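Local coordinates for protein lipoxygenase (Cyanothece sp., PDB 5EK8) that probably inserts molecular oxygen into polyunsaturated fatty acids at a non-haem iron centre, as a 9R-lipoxygenase, at residues T5-D10 and A211-P216; W76-G81 and I141-D146; T82-L87 and E116-D121; M258-L263 and H570-D575; Q441-Q444 and D449-Y452. All coordinates share one frame; numbering follows the deposited sequence.

Contact 1: residues T5-D10 and A211-P216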
# COMPACT_ATOMS: atom_id res chain seq x y z
N THR A 5 27.20 -4.92 -21.73
CA THR A 5 27.32 -3.54 -22.20
C THR A 5 26.09 -2.71 -21.81
O THR A 5 26.21 -1.63 -21.21
CB THR A 5 27.52 -3.47 -23.72
OG1 THR A 5 26.42 -4.12 -24.39
CG2 THR A 5 28.82 -4.14 -24.13
N LYS A 6 24.91 -3.22 -22.16
CA LYS A 6 23.66 -2.52 -21.87
C LYS A 6 23.42 -2.36 -20.37
O LYS A 6 22.92 -1.33 -19.93
CB LYS A 6 22.48 -3.24 -22.51
CG LYS A 6 22.46 -3.20 -24.04
CD LYS A 6 23.00 -1.88 -24.59
CE LYS A 6 22.08 -0.70 -24.32
NZ LYS A 6 22.78 0.58 -24.60
N THR A 7 23.77 -3.38 -19.60
CA THR A 7 23.65 -3.30 -18.15
C THR A 7 24.48 -2.14 -17.62
O THR A 7 23.99 -1.31 -16.84
CB THR A 7 24.10 -4.62 -17.48
OG1 THR A 7 23.09 -5.61 -17.68
CG2 THR A 7 24.30 -4.43 -16.00
N ILE A 8 25.73 -2.07 -18.06
CA ILE A 8 26.62 -1.00 -17.64
C ILE A 8 26.04 0.38 -17.97
O ILE A 8 25.88 1.23 -17.08
CB ILE A 8 28.01 -1.14 -18.28
CG1 ILE A 8 28.71 -2.39 -17.75
CG2 ILE A 8 28.86 0.08 -17.98
CD1 ILE A 8 30.14 -2.53 -18.20
N PHE A 9 25.70 0.58 -19.25
CA PHE A 9 25.17 1.87 -19.68
C PHE A 9 23.88 2.22 -18.94
O PHE A 9 23.56 3.39 -18.76
CB PHE A 9 24.91 1.88 -21.19
CG PHE A 9 26.15 1.98 -22.02
CD1 PHE A 9 27.00 3.07 -21.91
CD2 PHE A 9 26.47 0.98 -22.93
CE1 PHE A 9 28.15 3.15 -22.68
CE2 PHE A 9 27.62 1.06 -23.70
CZ PHE A 9 28.46 2.15 -23.58
N ASP A 10 23.15 1.20 -18.51
CA ASP A 10 21.88 1.43 -17.82
C ASP A 10 22.13 1.90 -16.40
O ASP A 10 21.47 2.82 -15.92
CB ASP A 10 21.02 0.16 -17.81
CG ASP A 10 20.29 -0.07 -19.14
OD1 ASP A 10 20.20 0.88 -19.95
OD2 ASP A 10 19.81 -1.20 -19.35
N ALA A 211 30.60 -4.18 -11.36
CA ALA A 211 31.66 -5.08 -10.92
C ALA A 211 31.33 -6.54 -11.25
O ALA A 211 32.22 -7.33 -11.55
CB ALA A 211 31.91 -4.92 -9.43
N ASN A 212 30.04 -6.87 -11.18
CA ASN A 212 29.59 -8.24 -11.39
C ASN A 212 29.77 -8.72 -12.82
O ASN A 212 29.97 -9.91 -13.07
CB ASN A 212 28.13 -8.38 -10.97
CG ASN A 212 27.55 -9.73 -11.34
OD1 ASN A 212 27.89 -10.74 -10.73
ND2 ASN A 212 26.67 -9.75 -12.34
N THR A 213 29.68 -7.80 -13.77
CA THR A 213 29.86 -8.15 -15.17
C THR A 213 31.32 -8.48 -15.48
O THR A 213 31.62 -9.32 -16.33
CB THR A 213 29.38 -7.02 -16.09
OG1 THR A 213 30.24 -5.89 -15.94
CG2 THR A 213 27.95 -6.64 -15.75
N LEU A 214 32.23 -7.81 -14.78
CA LEU A 214 33.67 -8.03 -14.96
C LEU A 214 34.07 -9.40 -14.41
O LEU A 214 35.01 -10.03 -14.90
CB LEU A 214 34.48 -6.93 -14.27
CG LEU A 214 34.10 -5.48 -14.60
CD1 LEU A 214 35.03 -4.51 -13.90
CD2 LEU A 214 34.10 -5.25 -16.10
N ASN A 215 33.36 -9.84 -13.38
CA ASN A 215 33.58 -11.14 -12.76
C ASN A 215 32.30 -11.61 -12.09
O ASN A 215 31.87 -11.03 -11.09
CB ASN A 215 34.72 -11.08 -11.74
CG ASN A 215 34.90 -12.39 -10.99
OD1 ASN A 215 34.57 -13.46 -11.50
ND2 ASN A 215 35.42 -12.30 -9.77
N PRO A 216 31.70 -12.67 -12.63
CA PRO A 216 30.38 -13.17 -12.19
C PRO A 216 30.33 -13.60 -10.73
O PRO A 216 29.24 -13.81 -10.20
CB PRO A 216 30.14 -14.36 -13.12
CG PRO A 216 31.00 -14.11 -14.31
CD PRO A 216 32.22 -13.45 -13.77
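No ring, amide or carboxylate takes part where Thr7 and Ile8 meet Thr213; no flat group of either segment meets the other, and small aliphatic branches do the touching. Thr7 and Thr213 approach methyl to methyl, CG2 of Thr7 lying 4.3 Å from CG2 of Thr213. One residue on, Ile8 sends its CG1 branch out beside the backbone N (chi1 -66°) and extends it, which brings CD1 to 4.1 Å from OG1 of Thr213, the two side chains passing at a slant. The helices stay well apart, with 8.2 Å between CA of Ile8 and CA of Thr213. Both hydroxyls turn back onto their own helices: OG1 of Thr7 is hydrogen-bonded to the carbonyl of Thr3, and OG1 of Thr213 to that of Ile210. The contact thus joins the beginning of the N-terminal helix 2-21 to the last turn of helix 188-214, on the surface and far from the metal sites. With the hydroxyls engaged in this way and no hydrogen bond or ion pair between the segments, only slight van der Waals contact remains between these residues, which gives little directional preference.

Contact 2: residues W76-G81 and I141-D146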
# COMPACT_ATOMS: atom_id res chain seq x y z
N TRP A 76 -15.68 28.25 -18.14
CA TRP A 76 -14.63 29.13 -18.63
C TRP A 76 -14.82 29.43 -20.11
O TRP A 76 -15.39 28.63 -20.84
CB TRP A 76 -13.25 28.50 -18.42
CG TRP A 76 -12.81 28.44 -16.99
CD1 TRP A 76 -13.28 27.61 -16.03
CD2 TRP A 76 -11.79 29.24 -16.37
NE1 TRP A 76 -12.62 27.84 -14.84
CE2 TRP A 76 -11.70 28.83 -15.03
CE3 TRP A 76 -10.94 30.26 -16.83
CZ2 TRP A 76 -10.80 29.41 -14.12
CZ3 TRP A 76 -10.04 30.82 -15.93
CH2 TRP A 76 -9.99 30.41 -14.59
N ASP A 77 -14.32 30.58 -20.55
CA ASP A 77 -14.18 30.83 -21.96
C ASP A 77 -12.78 30.42 -22.40
O ASP A 77 -11.78 30.97 -21.91
CB ASP A 77 -14.42 32.29 -22.30
CG ASP A 77 -14.21 32.58 -23.77
OD1 ASP A 77 -13.06 32.83 -24.18
OD2 ASP A 77 -15.21 32.54 -24.52
N ARG A 78 -12.73 29.46 -23.32
CA ARG A 78 -11.49 29.08 -23.97
C ARG A 78 -11.31 29.90 -25.23
O ARG A 78 -12.18 29.92 -26.11
CB ARG A 78 -11.49 27.58 -24.30
CG ARG A 78 -12.70 27.15 -25.11
CD ARG A 78 -12.46 25.87 -25.88
NE ARG A 78 -13.50 25.66 -26.88
CZ ARG A 78 -13.39 26.02 -28.16
NH1 ARG A 78 -12.28 26.61 -28.59
NH2 ARG A 78 -14.38 25.79 -29.01
N ASP A 79 -10.20 30.62 -25.32
CA ASP A 79 -9.90 31.39 -26.52
C ASP A 79 -8.54 30.95 -27.06
O ASP A 79 -7.62 30.66 -26.29
CB ASP A 79 -9.93 32.89 -26.23
CG ASP A 79 -9.50 33.23 -24.81
OD1 ASP A 79 -8.78 32.41 -24.21
OD2 ASP A 79 -9.87 34.31 -24.31
N VAL A 80 -8.45 30.88 -28.38
CA VAL A 80 -7.22 30.45 -29.03
C VAL A 80 -6.14 31.53 -28.92
O VAL A 80 -6.40 32.71 -29.17
CB VAL A 80 -7.45 30.09 -30.52
CG1 VAL A 80 -8.40 28.91 -30.63
CG2 VAL A 80 -8.01 31.29 -31.28
N GLY A 81 -4.95 31.12 -28.51
CA GLY A 81 -3.83 32.03 -28.33
C GLY A 81 -4.13 33.18 -27.40
O GLY A 81 -3.66 34.30 -27.61
N ILE A 141 -11.25 18.57 -18.58
CA ILE A 141 -11.76 19.67 -19.39
C ILE A 141 -12.58 19.18 -20.59
O ILE A 141 -12.12 18.35 -21.38
CB ILE A 141 -10.63 20.58 -19.91
CG1 ILE A 141 -9.80 21.13 -18.75
CG2 ILE A 141 -11.20 21.73 -20.72
CD1 ILE A 141 -8.61 21.94 -19.20
N ILE A 142 -13.79 19.70 -20.72
CA ILE A 142 -14.66 19.38 -21.84
C ILE A 142 -14.89 20.61 -22.70
O ILE A 142 -15.20 21.68 -22.19
CB ILE A 142 -16.02 18.85 -21.35
CG1 ILE A 142 -15.82 17.67 -20.41
CG2 ILE A 142 -16.88 18.48 -22.54
CD1 ILE A 142 -17.08 17.22 -19.71
N LYS A 143 -14.74 20.45 -24.02
CA LYS A 143 -14.96 21.58 -24.92
C LYS A 143 -16.43 21.71 -25.28
O LYS A 143 -17.08 20.74 -25.66
CB LYS A 143 -14.10 21.42 -26.18
CG LYS A 143 -12.62 21.60 -25.92
CD LYS A 143 -11.76 21.04 -27.04
CE LYS A 143 -10.28 21.14 -26.67
NZ LYS A 143 -9.43 20.38 -27.63
N GLY A 144 -16.96 22.92 -25.13
CA GLY A 144 -18.35 23.20 -25.42
C GLY A 144 -18.52 24.05 -26.67
O GLY A 144 -17.55 24.31 -27.39
N GLY A 145 -19.75 24.49 -26.91
CA GLY A 145 -20.08 25.24 -28.11
C GLY A 145 -19.39 26.58 -28.24
O GLY A 145 -18.99 27.19 -27.24
N ASP A 146 -19.25 27.05 -29.48
CA ASP A 146 -18.65 28.34 -29.75
C ASP A 146 -19.73 29.37 -30.07
O ASP A 146 -20.82 29.01 -30.51
CB ASP A 146 -17.65 28.24 -30.91
CG ASP A 146 -16.74 27.04 -30.78
OD1 ASP A 146 -16.32 26.49 -31.82
OD2 ASP A 146 -16.44 26.64 -29.63
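Arg78 reaches across to residues 143-146, its guanidinium group lying near the side chain of Lys143, the carbonyl of Gly144 and the carboxylate of Asp146. CG of Arg78 sits between the backbone N and the carbonyl carbon (chi1 54°), and from there the chain runs extended to NE, enough to carry the charged end to the turn that follows strand 132-143. Its NH2 pairs with OD2 of Asp146 in a salt bridge; the modelled separation is too short to be trusted, so the pairing is more certain than its exact geometry. As modelled, the guanidinium and carboxylate planes stand 77° apart, though the clash makes this angle doubtful. At the edge of the guanidinium, near its plane, lies O of Gly144, 3.9 Å from NH2 of Arg78. These strands belong to one antiparallel four-stranded sheet, probably part of the PLAT domain, but they are not neighbours in it: strand 115-126 runs between 72-79 and 132-143. Arg78 therefore has to span an intervening strand, and on the way its CB packs against the carboxylate of Glu116. Lys143 contributes the flank of its aliphatic chain, CG standing 4.3 Å from NE of Arg78, while its amine leads off, keeping NZ 6.7 Å from that same NE. Beyond it, the backbone of Gly144 and Gly145 is hydrogen-bonded to Leu115 of the middle strand.

Contact 3: residues T82-L87 and E116-D121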
# COMPACT_ATOMS: atom_id res chain seq x y z
N THR A 82 -4.92 32.91 -26.36
CA THR A 82 -5.34 33.92 -25.40
C THR A 82 -5.60 33.24 -24.07
O THR A 82 -6.05 32.09 -24.05
CB THR A 82 -6.61 34.65 -25.88
OG1 THR A 82 -6.55 34.85 -27.30
CG2 THR A 82 -6.75 35.99 -25.19
N PRO A 83 -5.30 33.93 -22.94
CA PRO A 83 -5.64 33.31 -21.65
C PRO A 83 -7.14 33.12 -21.47
O PRO A 83 -7.92 34.00 -21.83
CB PRO A 83 -5.10 34.31 -20.62
CG PRO A 83 -4.97 35.59 -21.36
CD PRO A 83 -4.58 35.20 -22.75
N SER A 84 -7.53 31.97 -20.93
CA SER A 84 -8.94 31.66 -20.68
C SER A 84 -9.54 32.61 -19.66
O SER A 84 -8.83 33.19 -18.84
CB SER A 84 -9.09 30.21 -20.21
OG SER A 84 -8.66 29.30 -21.21
N ASP A 85 -10.86 32.77 -19.70
CA ASP A 85 -11.53 33.67 -18.76
C ASP A 85 -12.56 32.96 -17.90
O ASP A 85 -13.33 32.14 -18.39
CB ASP A 85 -12.19 34.83 -19.50
CG ASP A 85 -11.21 35.60 -20.39
OD1 ASP A 85 -10.24 36.17 -19.84
OD2 ASP A 85 -11.42 35.63 -21.62
N TYR A 86 -12.60 33.26 -16.60
CA TYR A 86 -13.57 32.63 -15.72
C TYR A 86 -14.95 33.26 -15.85
O TYR A 86 -15.09 34.49 -15.85
CB TYR A 86 -13.09 32.69 -14.27
CG TYR A 86 -14.16 32.36 -13.25
CD1 TYR A 86 -14.55 31.04 -13.02
CD2 TYR A 86 -14.77 33.37 -12.50
CE1 TYR A 86 -15.52 30.74 -12.08
CE2 TYR A 86 -15.74 33.07 -11.57
CZ TYR A 86 -16.11 31.76 -11.36
OH TYR A 86 -17.08 31.48 -10.42
N LEU A 87 -15.98 32.42 -15.95
CA LEU A 87 -17.34 32.89 -16.20
C LEU A 87 -18.32 32.54 -15.08
O LEU A 87 -19.26 33.29 -14.83
CB LEU A 87 -17.85 32.32 -17.53
CG LEU A 87 -16.99 32.65 -18.76
CD1 LEU A 87 -17.67 32.17 -20.03
CD2 LEU A 87 -16.68 34.14 -18.84
N GLU A 116 -16.17 26.26 -22.27
CA GLU A 116 -15.27 25.21 -21.82
C GLU A 116 -15.63 24.86 -20.39
O GLU A 116 -15.67 25.73 -19.52
CB GLU A 116 -13.81 25.66 -21.92
CG GLU A 116 -12.86 24.90 -21.00
CD GLU A 116 -11.42 25.38 -21.11
OE1 GLU A 116 -10.87 25.89 -20.11
OE2 GLU A 116 -10.82 25.24 -22.21
N LEU A 117 -15.90 23.58 -20.14
CA LEU A 117 -16.32 23.14 -18.82
C LEU A 117 -15.18 22.44 -18.08
O LEU A 117 -14.59 21.50 -18.60
CB LEU A 117 -17.52 22.21 -18.93
CG LEU A 117 -18.31 21.99 -17.64
CD1 LEU A 117 -18.99 23.28 -17.21
CD2 LEU A 117 -19.33 20.87 -17.84
N ARG A 118 -14.88 22.89 -16.88
CA ARG A 118 -13.81 22.29 -16.10
C ARG A 118 -14.35 21.50 -14.91
O ARG A 118 -15.12 22.02 -14.10
CB ARG A 118 -12.83 23.35 -15.61
CG ARG A 118 -12.17 24.14 -16.72
CD ARG A 118 -10.96 24.90 -16.22
NE ARG A 118 -10.46 25.84 -17.22
CZ ARG A 118 -9.47 26.70 -17.01
NH1 ARG A 118 -8.86 26.74 -15.83
NH2 ARG A 118 -9.09 27.52 -17.98
N VAL A 119 -13.94 20.24 -14.82
CA VAL A 119 -14.19 19.42 -13.65
C VAL A 119 -13.05 19.66 -12.67
O VAL A 119 -11.87 19.47 -13.01
CB VAL A 119 -14.28 17.92 -14.00
CG1 VAL A 119 -14.68 17.11 -12.78
CG2 VAL A 119 -15.29 17.69 -15.14
N ILE A 120 -13.43 20.07 -11.46
CA ILE A 120 -12.51 20.53 -10.44
C ILE A 120 -12.40 19.58 -9.24
O ILE A 120 -13.39 19.24 -8.60
CB ILE A 120 -12.92 21.93 -9.92
CG1 ILE A 120 -13.03 22.92 -11.09
CG2 ILE A 120 -11.92 22.45 -8.89
CD1 ILE A 120 -11.75 23.09 -11.87
N ASP A 121 -11.16 19.19 -8.95
CA ASP A 121 -10.81 18.37 -7.79
C ASP A 121 -10.43 19.29 -6.64
O ASP A 121 -10.25 20.49 -6.85
CB ASP A 121 -9.65 17.45 -8.15
CG ASP A 121 -9.72 16.12 -7.46
OD1 ASP A 121 -10.15 16.07 -6.28
OD2 ASP A 121 -9.34 15.11 -8.09
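With CG anti to the carbonyl carbon, beside the backbone N (chi1 -59°), and the chain extended to NE, Arg118 reaches Ser84 across the intervening strand 72-79. Ser84 makes the same first turn, OG lying anti to its carbonyl carbon. The serine comes up at the edge of the guanidinium, with CB 3.5 Å and OG 3.7 Å from NH2 of Arg118, close without a hydrogen bond. The stronger grip on the arginine comes from its own strand. NE and NH2 of Arg118 approach side-on and share a single oxygen, OE1 of Glu116. The bond from NE is the shorter and straighter, 2.9 Å from NE to OE1 at 153°, and meets the oxygen on its anti side; that from NH2, 3.2 Å from OE1 and bent to 136°, arrives nearly in line with the C-O bond. Both keep close to the guanidinium plane and should hold it from turning. Strands 82-91 and 115-126 flank 72-79 in the antiparallel sheet, and Trp76 of that middle strand packs against Ser84 and makes a cation-pi contact with Arg118. The arginine is thus steered by charge pairing within its strand and by an aromatic ring, while the serine adds a small polar neighbour at its edge; the buried carboxylate of Glu116 is probably stabilised as an anion by this pairing.

Contact 4: residues M258-L263 and H570-D575. With FE2 (Fe (II) ion), chain B.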
# COMPACT_ATOMS: atom_id res chain seq x y z
N MET A 258 9.20 -8.37 10.77
CA MET A 258 8.59 -7.83 9.55
C MET A 258 7.36 -8.63 9.16
O MET A 258 6.33 -8.07 8.80
CB MET A 258 9.60 -7.85 8.39
CG MET A 258 9.13 -7.14 7.14
SD MET A 258 9.77 -7.89 5.63
CE MET A 258 9.02 -9.51 5.71
N ASN A 259 7.50 -9.95 9.24
CA ASN A 259 6.38 -10.87 9.12
C ASN A 259 6.00 -11.36 10.51
O ASN A 259 6.56 -12.34 10.99
CB ASN A 259 6.73 -12.05 8.21
CG ASN A 259 5.51 -12.88 7.81
OD1 ASN A 259 4.45 -12.81 8.43
ND2 ASN A 259 5.67 -13.68 6.76
N PRO A 260 5.06 -10.66 11.16
CA PRO A 260 4.66 -11.10 12.50
C PRO A 260 3.70 -12.26 12.37
O PRO A 260 2.53 -12.06 12.04
CB PRO A 260 3.99 -9.85 13.09
CG PRO A 260 3.88 -8.85 11.95
CD PRO A 260 4.23 -9.56 10.68
N CYS A 261 4.20 -13.46 12.64
CA CYS A 261 3.46 -14.69 12.37
C CYS A 261 2.22 -14.86 13.25
O CYS A 261 2.29 -14.78 14.47
CB CYS A 261 4.38 -15.89 12.54
SG CYS A 261 5.78 -15.93 11.38
N LEU A 262 1.08 -15.09 12.61
CA LEU A 262 -0.13 -15.47 13.32
C LEU A 262 -0.09 -16.98 13.51
O LEU A 262 -0.44 -17.74 12.61
CB LEU A 262 -1.39 -15.05 12.55
CG LEU A 262 -2.70 -14.91 13.33
CD1 LEU A 262 -3.69 -14.06 12.53
CD2 LEU A 262 -3.32 -16.25 13.62
N LEU A 263 0.37 -17.41 14.68
CA LEU A 263 0.66 -18.81 14.93
C LEU A 263 -0.56 -19.73 14.99
O LEU A 263 -1.69 -19.28 15.22
CB LEU A 263 1.45 -18.95 16.24
CG LEU A 263 2.86 -18.36 16.27
CD1 LEU A 263 3.57 -18.82 17.52
CD2 LEU A 263 3.66 -18.74 15.03
N HIS A 570 1.12 -1.08 7.75
CA HIS A 570 2.09 -0.85 6.70
C HIS A 570 3.38 -0.29 7.27
O HIS A 570 4.46 -0.64 6.80
CB HIS A 570 1.54 0.09 5.63
CG HIS A 570 2.56 0.50 4.62
ND1 HIS A 570 3.28 1.67 4.72
CD2 HIS A 570 3.01 -0.12 3.51
CE1 HIS A 570 4.12 1.76 3.70
NE2 HIS A 570 3.97 0.68 2.95
N THR A 571 3.27 0.57 8.28
CA THR A 571 4.44 1.09 8.98
C THR A 571 5.30 -0.06 9.48
O THR A 571 6.50 -0.13 9.22
CB THR A 571 4.06 1.97 10.18
OG1 THR A 571 3.53 3.22 9.72
CG2 THR A 571 5.27 2.24 11.06
N TRP A 572 4.64 -0.98 10.17
CA TRP A 572 5.31 -2.09 10.82
C TRP A 572 5.99 -2.99 9.82
O TRP A 572 7.15 -3.34 9.98
CB TRP A 572 4.33 -2.90 11.65
CG TRP A 572 4.99 -3.87 12.57
CD1 TRP A 572 5.66 -5.01 12.23
CD2 TRP A 572 5.05 -3.78 14.00
NE1 TRP A 572 6.13 -5.65 13.36
CE2 TRP A 572 5.77 -4.91 14.46
CE3 TRP A 572 4.56 -2.86 14.93
CZ2 TRP A 572 6.01 -5.14 15.80
CZ3 TRP A 572 4.80 -3.09 16.27
CH2 TRP A 572 5.52 -4.22 16.70
N VAL A 573 5.26 -3.36 8.77
CA VAL A 573 5.80 -4.30 7.79
C VAL A 573 6.91 -3.66 6.96
O VAL A 573 7.96 -4.26 6.71
CB VAL A 573 4.70 -4.84 6.87
CG1 VAL A 573 5.30 -5.82 5.87
CG2 VAL A 573 3.63 -5.52 7.68
N ASN A 574 6.69 -2.41 6.55
CA ASN A 574 7.63 -1.71 5.67
C ASN A 574 8.91 -1.29 6.38
O ASN A 574 10.01 -1.52 5.87
CB ASN A 574 6.95 -0.49 5.06
CG ASN A 574 7.83 0.23 4.07
OD1 ASN A 574 7.91 -0.17 2.90
ND2 ASN A 574 8.49 1.29 4.52
N ASP A 575 8.78 -0.67 7.55
CA ASP A 575 9.94 -0.15 8.26
C ASP A 575 10.72 -1.24 8.97
O ASP A 575 11.74 -0.97 9.61
CB ASP A 575 9.51 0.93 9.26
CG ASP A 575 8.87 2.15 8.59
OD1 ASP A 575 8.89 2.23 7.34
OD2 ASP A 575 8.36 3.02 9.33
FE FE2 B . 5.45 -0.48 1.32
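Residues 258-263 run as an irregular chain past the last turn of helix 549-574, with CA of Met258 only 4.8 Å from CA of Val573. CG of Met258 packs against the carbonyl of Val573 and makes an apolar contact with CG1 of Val573 at 4.2 Å. The valine straddles the methionine carbonyl, CG1 standing 3.8 Å from O of Met258. Further along, the ring of Pro260 slides past the indole of Trp572, CG of the proline 4.2 Å from CD1; the indole NE1 is hydrogen-bonded to Asn256 O. The other side of the helix serves the iron. His570 binds it through NE2 at 2.5 Å, together with His359, His364 and the terminal carboxylate of Ile668. With CG turned opposite the backbone N (chi1 -176°), Asn574 packs CB over one face of the His570 ring and holds OD1 2.9 Å from the iron, while ND2 donates to OD1 of Asp575. A leucine in place of Asn574 would probably leave the iron without this nearby oxygen and Asp575 without one of its mates. Arg663 pairs with Asp575, helix 337-377 packs on Met258 and Val573 and supplies His359 and His364, and strand 272-277 covers Cys261 and Leu263.

Contact 5: residues Q441-Q444 and D449-Y452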
# COMPACT_ATOMS: atom_id res chain seq x y z
N GLN A 441 -10.58 -7.74 13.39
CA GLN A 441 -9.94 -7.18 14.58
C GLN A 441 -8.55 -7.79 14.76
O GLN A 441 -8.32 -8.94 14.39
CB GLN A 441 -10.81 -7.43 15.82
CG GLN A 441 -11.10 -8.89 16.08
CD GLN A 441 -11.99 -9.10 17.29
OE1 GLN A 441 -12.34 -8.15 17.99
NE2 GLN A 441 -12.37 -10.35 17.54
N PRO A 442 -7.61 -7.01 15.32
CA PRO A 442 -6.23 -7.47 15.49
C PRO A 442 -6.10 -8.68 16.41
O PRO A 442 -6.92 -8.85 17.32
CB PRO A 442 -5.52 -6.25 16.09
CG PRO A 442 -6.37 -5.09 15.74
CD PRO A 442 -7.78 -5.61 15.76
N ARG A 443 -5.09 -9.50 16.17
CA ARG A 443 -4.80 -10.67 16.99
C ARG A 443 -4.59 -10.30 18.45
O ARG A 443 -4.28 -9.16 18.77
CB ARG A 443 -3.57 -11.41 16.46
CG ARG A 443 -2.28 -10.61 16.60
CD ARG A 443 -1.19 -11.09 15.64
NE ARG A 443 -1.54 -10.85 14.24
CZ ARG A 443 -0.75 -11.13 13.21
NH1 ARG A 443 0.44 -11.66 13.42
NH2 ARG A 443 -1.15 -10.87 11.97
N GLN A 444 -4.75 -11.28 19.35
CA GLN A 444 -4.50 -11.06 20.77
C GLN A 444 -3.11 -11.58 21.16
O GLN A 444 -2.60 -12.52 20.55
CB GLN A 444 -5.58 -11.72 21.61
CG GLN A 444 -6.95 -11.07 21.47
CD GLN A 444 -6.91 -9.59 21.81
OE1 GLN A 444 -6.21 -9.16 22.72
NE2 GLN A 444 -7.67 -8.80 21.06
N ASP A 449 6.02 -11.08 25.69
CA ASP A 449 6.99 -10.71 24.67
C ASP A 449 6.34 -10.45 23.32
O ASP A 449 7.00 -10.01 22.37
CB ASP A 449 8.06 -11.80 24.53
CG ASP A 449 9.12 -11.74 25.62
OD1 ASP A 449 8.90 -11.03 26.63
OD2 ASP A 449 10.16 -12.40 25.48
N HIS A 450 5.04 -10.72 23.22
CA HIS A 450 4.33 -10.54 21.96
C HIS A 450 4.04 -9.06 21.72
O HIS A 450 2.90 -8.60 21.82
CB HIS A 450 3.03 -11.35 21.96
CG HIS A 450 2.48 -11.59 20.59
ND1 HIS A 450 1.31 -12.27 20.36
CD2 HIS A 450 2.95 -11.24 19.37
CE1 HIS A 450 1.07 -12.33 19.06
NE2 HIS A 450 2.06 -11.71 18.44
N LYS A 451 5.10 -8.32 21.41
CA LYS A 451 5.02 -6.88 21.28
C LYS A 451 4.03 -6.42 20.21
O LYS A 451 3.26 -5.48 20.44
CB LYS A 451 6.42 -6.32 20.99
CG LYS A 451 6.48 -4.82 20.81
CD LYS A 451 7.91 -4.38 20.58
CE LYS A 451 8.82 -4.87 21.70
NZ LYS A 451 10.20 -4.34 21.56
N TYR A 452 4.03 -7.08 19.06
CA TYR A 452 3.17 -6.62 17.97
C TYR A 452 1.69 -6.65 18.35
O TYR A 452 0.95 -5.74 17.99
CB TYR A 452 3.37 -7.44 16.70
CG TYR A 452 2.29 -7.06 15.71
CD1 TYR A 452 2.34 -5.82 15.07
CD2 TYR A 452 1.19 -7.88 15.47
CE1 TYR A 452 1.34 -5.44 14.20
CE2 TYR A 452 0.19 -7.50 14.60
CZ TYR A 452 0.27 -6.28 13.97
OH TYR A 452 -0.72 -5.88 13.11
O HOH W 1 2.35 -12.23 15.62
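Arg443 and Gln444 carry 441-444 onto His450 and Tyr452; Pro442, just before them, packs on Ala456 and Trp460 of the same helix as Tyr452. Arg443 bends at its third torsion (chi3 66°), bringing the guanidinium to the edge of the tyrosine ring. CE2 of Tyr452 lies over one face of that group, 3.8 Å from NE of Arg443, while the arginine's CD sits at the ring edge; with the planes 76° apart, this is an edge-on approach of the ring and not a stack. NE pairs with Glu520, and NH1 donates to Pro260 O and to a water, 3.0 Å from NH1 to the water oxygen. The water is also hydrogen-bonded to His450, 2.9 Å from NE2, linking two side chains that do not bond directly. A methionine in place of Arg443 would probably leave Glu520 without its mate and this water and Pro260 O without a donor. Gln444 follows with O 3.9 Å from ND1 of His450, unbonded: its carbonyl is taken by Tyr516 OH, and ND1 by Ile446 N. His450 is the N-cap of helix 451-473 and the centre of an inverse gamma turn, closed by Lys451 N to Asp449 O at 2.7 Å. Asn256 of helix 247-256 holds both Asp449 O and Tyr452 N, and Tyr452 leans edge-to-face on Trp572 and touches Phe564 of helix 549-574.

How the contacts relate
From the N terminus, contact 1 closes a long loop, bringing helix 2-21 to the end of helix 188-214. Within it sits the small antiparallel sheet: contact 2 spans 76-81 to 141-146, and contact 3, between 82-87 and 116-121, lies wholly inside that span. These two touch, with centres about 8 Å apart, and tie all four strands of one sheet together. Contact 4 opens only after contact 1 has closed and joins the loop after helix 247-256 to the iron-binding helix 549-574; the short-range contact 5 falls within its span and touches it through Arg443 and Pro260. Contacts 2 and 5 lie on opposite sides of the chain's centre, their own centres about 58 Å apart.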